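Local coordinates for protein POU domain, class 6, transcription factor 1 (PDB 3D1N) that acts as a POU-family transcription factor that binds DNA through a POU-specific domain and a homeodomain, probably preferring a variant of the octamer motif, at residues M31-T34 / E35-Y39. The protein carries 2 engineered substitutions. Numbering follows the deposited sequence.
Sequences MTAT and EGPAY. Unlike the reference sequence in segment 31-34: M31 (reference Leu).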
loop_
_atom_site.group_PDB
_atom_site.type_symbol
_atom_site.label_atom_id
_atom_site.label_comp_id
_atom_site.label_asym_id
_atom_site.label_seq_id
_atom_site.Cartn_x
_atom_site.Cartn_y
_atom_site.Cartn_z
HETATM N N MSE K 31 -0.597 -1.339 25.398
HETATM C CA MSE K 31 -0.178 -0.363 26.392
HETATM C C MSE K 31 -1.361 0.251 27.129
HETATM O O MSE K 31 -1.183 1.024 28.070
HETATM C CB MSE K 31 0.691 0.724 25.758
HETATM C CG MSE K 31 -0.054 1.966 25.316
HETATM SE SE MSE K 31 1.202 3.370 24.765
HETATM C CE MSE K 31 2.308 3.503 26.401
ATOM N N THR K 32 -2.568 -0.100 26.701
ATOM C CA THR K 32 -3.763 0.290 27.430
ATOM C C THR K 32 -3.651 -0.249 28.853
ATOM O O THR K 32 -3.192 -1.372 29.065
ATOM C CB THR K 32 -5.028 -0.243 26.757
ATOM O OG1 THR K 32 -6.178 0.356 27.357
ATOM C CG2 THR K 32 -5.109 -1.749 26.902
ATOM N N ALA K 33 -4.073 0.563 29.819
ATOM C CA ALA K 33 -3.759 0.358 31.242
ATOM C C ALA K 33 -3.866 -1.064 31.827
ATOM O O ALA K 33 -2.885 -1.567 32.371
ATOM C CB ALA K 33 -4.519 1.361 32.112
ATOM N N THR K 34 -5.028 -1.711 31.736
ATOM C CA THR K 34 -6.205 -1.188 31.048
ATOM C C THR K 34 -7.234 -0.620 32.037
ATOM O O THR K 34 -8.336 -0.227 31.645
ATOM C CB THR K 34 -6.859 -2.288 30.172
ATOM O OG1 THR K 34 -5.835 -3.044 29.509
ATOM C CG2 THR K 34 -7.795 -1.680 29.129
ATOM N N GLU K 35 -6.870 -0.572 33.317
ATOM C CA GLU K 35 -7.721 0.059 34.324
ATOM C C GLU K 35 -7.507 1.578 34.364
ATOM O O GLU K 35 -7.359 2.170 35.435
ATOM C CB GLU K 35 -7.496 -0.565 35.708
ATOM C CG GLU K 35 -6.040 -0.642 36.149
ATOM C CD GLU K 35 -5.888 -0.931 37.637
ATOM O OE1 GLU K 35 -6.744 -0.481 38.431
ATOM O OE2 GLU K 35 -4.904 -1.602 38.015
ATOM N N GLY K 36 -7.495 2.198 33.187
ATOM C CA GLY K 36 -7.295 3.631 33.064
ATOM C C GLY K 36 -5.837 4.008 33.228
ATOM O O GLY K 36 -5.202 3.605 34.201
ATOM N N PRO K 37 -5.292 4.778 32.272
ATOM C CA PRO K 37 -6.008 5.264 31.093
ATOM C C PRO K 37 -5.937 4.255 29.957
ATOM O O PRO K 37 -4.902 3.613 29.768
ATOM C CB PRO K 37 -5.210 6.518 30.685
ATOM C CG PRO K 37 -4.063 6.634 31.668
ATOM C CD PRO K 37 -3.914 5.287 32.300
ATOM N N ALA K 38 -7.026 4.122 29.210
ATOM C CA ALA K 38 -7.008 3.317 28.001
ATOM C C ALA K 38 -6.260 4.084 26.918
ATOM O O ALA K 38 -6.147 5.313 26.981
ATOM C CB ALA K 38 -8.422 2.999 27.552
ATOM N N TYR K 39 -5.732 3.360 25.936
ATOM C CA TYR K 39 -5.079 4.003 24.806
ATOM C C TYR K 39 -5.554 3.397 23.495
ATOM O O TYR K 39 -5.209 2.269 23.159
ATOM C CB TYR K 39 -3.563 3.909 24.941
ATOM C CG TYR K 39 -3.013 4.751 26.065
ATOM C CD1 TYR K 39 -3.113 4.335 27.384
ATOM C CD2 TYR K 39 -2.396 5.966 25.806
ATOM C CE1 TYR K 39 -2.615 5.107 28.419
ATOM C CE2 TYR K 39 -1.888 6.745 26.830
ATOM C CZ TYR K 39 -2.000 6.311 28.135
ATOM O OH TYR K 39 -1.496 7.084 29.158
#
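A33 N gives its hydrogen to P37 O at 3.2 Å, the one bond of ordinary strength between the two arms of this loop. The donor sits above the carbonyl plane, 38° out of it. One residue earlier, the hydroxyl of T32 turns toward the backbone of A38 and Y39: OG1, anti to its own N (chi1 -170°), accepts a weak hydrogen bond from Y39 N at 3.4 Å. Where the chain reverses, G36 N makes another weak bond, 3.0 Å to T34 O, which closes an inverse gamma turn centred on E35. T34 OG1 donates a weak hydrogen bond to T32 O. In the POU-specific domain, a helical DNA-binding unit, this loop links helix 24-31 to helix 41-49, and A38 packs on a phosphate of the bound DNA. The peptides before T34 and P37 are modelled cis, the first unusual because no proline follows. On the inner side the contact turns apolar. M31, an engineered selenomethionine, lays CG 4.0 Å from Y39 CB and carries SE over the face of the tyrosine ring, 4.9 Å from its centroid, a distant Met-aromatic contact. T32 CA lies at that ring's edge, and V63 of helix 54-73 touches both M31 and Y39.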